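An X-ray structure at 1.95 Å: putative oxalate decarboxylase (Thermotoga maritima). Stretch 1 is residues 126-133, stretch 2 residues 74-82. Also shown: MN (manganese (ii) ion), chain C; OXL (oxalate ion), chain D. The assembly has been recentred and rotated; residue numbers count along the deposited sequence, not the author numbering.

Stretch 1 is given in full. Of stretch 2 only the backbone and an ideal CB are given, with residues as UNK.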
# COMPACT_ATOMS: atom_id res chain seq x y z
N PHE A 126 -8.01 -0.93 -4.95
CA PHE A 126 -6.60 -1.08 -4.81
C PHE A 126 -5.94 0.22 -4.38
O PHE A 126 -6.48 1.33 -4.56
CB PHE A 126 -5.97 -1.57 -6.12
CG PHE A 126 -6.27 -0.71 -7.33
CD1 PHE A 126 -5.37 0.24 -7.76
CD2 PHE A 126 -7.44 -0.90 -8.06
CE1 PHE A 126 -5.67 1.03 -8.88
CE2 PHE A 126 -7.74 -0.16 -9.18
CZ PHE A 126 -6.83 0.80 -9.61
N LEU A 127 -4.76 0.05 -3.82
CA LEU A 127 -3.88 1.15 -3.50
C LEU A 127 -2.98 1.49 -4.65
O LEU A 127 -2.44 0.60 -5.28
CB LEU A 127 -3.02 0.69 -2.33
CG LEU A 127 -2.95 1.58 -1.13
CD1 LEU A 127 -4.34 1.85 -0.56
CD2 LEU A 127 -1.98 0.86 -0.13
N ALA A 128 -2.79 2.77 -4.92
CA ALA A 128 -1.90 3.24 -6.00
C ALA A 128 -0.88 4.21 -5.44
O ALA A 128 -1.25 5.18 -4.78
CB ALA A 128 -2.69 3.89 -7.09
N VAL A 129 0.40 3.97 -5.72
CA VAL A 129 1.47 4.79 -5.21
C VAL A 129 2.41 5.14 -6.38
O VAL A 129 2.93 4.27 -7.03
CB VAL A 129 2.30 4.06 -4.14
CG1 VAL A 129 3.17 5.05 -3.39
CG2 VAL A 129 1.39 3.36 -3.17
N ILE A 130 2.64 6.42 -6.64
CA ILE A 130 3.54 6.81 -7.72
C ILE A 130 4.79 7.38 -7.07
O ILE A 130 4.68 8.30 -6.30
CB ILE A 130 2.86 7.82 -8.65
CG1 ILE A 130 1.61 7.20 -9.28
CG2 ILE A 130 3.83 8.26 -9.76
CD1 ILE A 130 0.74 8.21 -10.09
N ILE A 131 5.95 6.82 -7.41
CA ILE A 131 7.20 7.23 -6.81
C ILE A 131 8.08 7.83 -7.92
O ILE A 131 8.27 7.24 -9.00
CB ILE A 131 7.85 6.03 -6.08
CG1 ILE A 131 6.94 5.59 -4.91
CG2 ILE A 131 9.22 6.36 -5.60
CD1 ILE A 131 7.49 4.48 -4.02
N LEU A 132 8.61 9.01 -7.61
CA LEU A 132 9.33 9.81 -8.57
C LEU A 132 10.74 9.31 -8.87
O LEU A 132 11.48 8.92 -7.97
CB LEU A 132 9.34 11.27 -8.11
CG LEU A 132 7.94 11.88 -7.93
CD1 LEU A 132 8.03 13.36 -7.58
CD2 LEU A 132 7.06 11.68 -9.17
N LEU A 133 11.05 9.36 -10.18
CA LEU A 133 12.30 8.96 -10.88
C LEU A 133 12.57 7.45 -11.03
O LEU A 133 12.48 6.93 -12.17
CB LEU A 133 13.49 9.70 -10.32
CG LEU A 133 13.27 11.22 -10.21
CD1 LEU A 133 14.59 11.86 -10.19
CD2 LEU A 133 12.41 11.83 -11.31
OXT LEU A 133 12.86 6.71 -10.08
N UNK A 74 0.76 6.22 -19.88
CA UNK A 74 2.19 6.05 -19.75
C UNK A 74 2.71 6.81 -18.54
O UNK A 74 2.23 7.89 -18.22
CB UNK A 74 2.90 6.51 -21.02
N UNK A 75 3.73 6.24 -17.91
CA UNK A 75 4.49 6.86 -16.83
C UNK A 75 5.93 7.11 -17.28
O UNK A 75 6.56 6.23 -17.83
CB UNK A 75 4.46 5.98 -15.58
N UNK A 76 6.43 8.32 -17.11
CA UNK A 76 7.83 8.61 -17.43
C UNK A 76 8.42 9.43 -16.33
O UNK A 76 7.81 10.40 -15.87
CB UNK A 76 7.97 9.34 -18.77
N UNK A 77 9.61 9.03 -15.89
CA UNK A 77 10.29 9.69 -14.82
C UNK A 77 9.71 9.36 -13.45
O UNK A 77 9.98 10.07 -12.48
CB UNK A 77 10.26 11.20 -15.05
N UNK A 78 8.95 8.28 -13.38
CA UNK A 78 8.34 7.80 -12.13
C UNK A 78 7.96 6.34 -12.32
O UNK A 78 8.03 5.82 -13.43
CB UNK A 78 7.12 8.64 -11.74
N UNK A 79 7.54 5.69 -11.24
CA UNK A 79 7.00 4.35 -11.35
C UNK A 79 5.79 4.22 -10.45
O UNK A 79 5.63 4.99 -9.50
CB UNK A 79 8.06 3.30 -11.00
N UNK A 80 4.91 3.29 -10.78
CA UNK A 80 3.68 3.05 -10.02
C UNK A 80 3.51 1.62 -9.55
O UNK A 80 3.81 0.68 -10.27
CB UNK A 80 2.47 3.44 -10.87
N UNK A 81 3.01 1.48 -8.33
CA UNK A 81 2.69 0.21 -7.74
C UNK A 81 1.19 0.21 -7.43
O UNK A 81 0.67 1.14 -6.83
CB UNK A 81 3.53 -0.05 -6.49
N UNK A 82 0.48 -0.82 -7.85
CA UNK A 82 -0.83 -1.10 -7.31
C UNK A 82 -0.74 -2.27 -6.31
O UNK A 82 -0.07 -3.28 -6.57
CB UNK A 82 -1.82 -1.41 -8.44
MN MN C . -0.81 4.98 -13.66
C1 OXL D . -3.04 5.51 -12.07
C2 OXL D . -2.49 6.85 -12.27
O1 OXL D . -4.03 5.41 -11.16
O2 OXL D . -3.18 7.87 -11.70
O3 OXL D . -2.60 4.51 -12.68
O4 OXL D . -1.43 7.05 -12.87

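Two antiparallel strands meet here, and their ladder sets the rules: paired amide hydrogen bonds alternate with close CA-CA pairs, and successive side chains take opposite faces of the sheet.

Position 74 has nothing of stretch 1 within reach of its CB, so stretch 1 sets no limit; a long polar chain is as good as any. It is K74, fully extended.

Position 75 points its CB toward stretch 1 but still lies far from it, and the manganese lies off to one side of that bond, 5.7 Å from the ideal CB to MN, within reach of a side chain that turns toward it. A metal ligand suits the site: histidine, or an acidic chain of the right length. The deposited H75 binds the ion through NE2 at 2.0 Å from MN, while its CE1 lies 3.9 Å from I130 CD1.

Position 76 points away into space free of stretch 1, and many residues would serve; it is E76.

At position 77 phi is 77° and psi 17°, a conformation that by itself favours glycine. An ideal CB would stand 4.4 Å from L133 CD2, so contact alone would not forbid a side chain; asparagine or aspartate could also adopt this turn. It is G77, whose O accepts a hydrogen bond from L133 N at 2.6 Å.

Position 78 begins the strand, opposite L132, with its ideal CB a tight 3.3 Å from I131 O and near the methyls I130 CG2 and L132 CD2. Those neighbours invite an aliphatic chain, but the imidazole of H75 offers a polar partner on the same face. E78 answers both: its CD packs 3.5 Å from I130 CG2, and its OE2 accepts a hydrogen bond from H75 ND1 at 2.8 Å, which helps orient the metal-binding ring.

Position 79 is a hydrogen-bonded pair with I131, its N and O each 2.8 Å from the O and N of that residue. Its CB joins the face of V129 and I131, where a large apolar chain, aliphatic or aromatic, would fit. F79 lays one ring face over I131 CB, 3.9 Å from the ring centroid, and CZ reaches I131 CG2 at 3.5 Å.

Position 80 returns to the metal face beside I130. Leucine or methionine could pack there, but the nearby cation rewards a carboxylate. E80 reaches out with chi1 and chi2 both t; its OE2 binds MN at 2.1 Å, and its CD lies 3.4 Å from I130 CG1.

Position 81 pairs with V129 through two hydrogen bonds, N to V129 O and O to V129 N, each 3.1 Å. Its CB shares the V129 face, so valine, isoleucine or leucine would suit. It is I81, with chi1 m and chi2 t; its CB lies 4.3 Å from V129 O, and its CD1 extends to 4.5 Å from I131 CD1 on the same face.

Position 82 faces the oxalate side, its ideal CB 4.0 Å from F126 CD1, with A128 opposite offering only a methyl. That leaves room for a broad ring, and the oxalate beyond rewards a donor at its tip. Y82 supplies both: CE2 lies 3.7 Å from F126 CE1, CD2 is 4.0 Å from A128 CB, and OH donates a hydrogen bond to OXL O3 at 2.6 Å.

Stretch 2, residues 74-82: KHEGEFEIY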
# COMPACT_ATOMS: atom_id res chain seq x y z
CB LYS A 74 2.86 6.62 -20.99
CG LYS A 74 4.35 6.42 -21.04
CD LYS A 74 4.87 6.88 -22.35
CE LYS A 74 6.38 6.71 -22.44
NZ LYS A 74 6.81 7.26 -23.74
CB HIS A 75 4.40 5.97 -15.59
CG HIS A 75 3.05 6.01 -14.93
ND1 HIS A 75 2.66 7.05 -14.12
CD2 HIS A 75 1.97 5.19 -15.04
CE1 HIS A 75 1.42 6.86 -13.73
NE2 HIS A 75 0.98 5.72 -14.24
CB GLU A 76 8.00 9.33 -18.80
CG GLU A 76 6.86 10.27 -19.16
CD GLU A 76 6.87 10.75 -20.60
OE1 GLU A 76 7.96 10.90 -21.22
OE2 GLU A 76 5.74 10.98 -21.10
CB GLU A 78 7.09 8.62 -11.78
CG GLU A 78 5.99 8.50 -12.80
CD GLU A 78 4.96 9.61 -12.77
OE1 GLU A 78 5.19 10.62 -12.07
OE2 GLU A 78 3.93 9.46 -13.48
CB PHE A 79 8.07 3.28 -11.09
CG PHE A 79 8.64 3.28 -9.70
CD1 PHE A 79 9.78 4.00 -9.41
CD2 PHE A 79 8.05 2.54 -8.69
CE1 PHE A 79 10.31 3.99 -8.15
CE2 PHE A 79 8.58 2.56 -7.39
CZ PHE A 79 9.74 3.29 -7.14
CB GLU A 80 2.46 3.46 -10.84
CG GLU A 80 1.27 3.79 -9.97
CD GLU A 80 0.15 4.47 -10.71
OE1 GLU A 80 -0.89 4.75 -10.09
OE2 GLU A 80 0.30 4.73 -11.90
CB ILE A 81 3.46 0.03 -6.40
CG1 ILE A 81 4.97 0.24 -6.61
CG2 ILE A 81 3.15 -1.34 -5.76
CD1 ILE A 81 5.67 0.56 -5.29
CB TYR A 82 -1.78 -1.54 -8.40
CG TYR A 82 -2.12 -0.59 -9.54
CD1 TYR A 82 -2.66 -1.09 -10.72
CD2 TYR A 82 -1.94 0.79 -9.44
CE1 TYR A 82 -3.04 -0.26 -11.74
CE2 TYR A 82 -2.32 1.63 -10.45
CZ TYR A 82 -2.86 1.11 -11.61
OH TYR A 82 -3.21 1.98 -12.65
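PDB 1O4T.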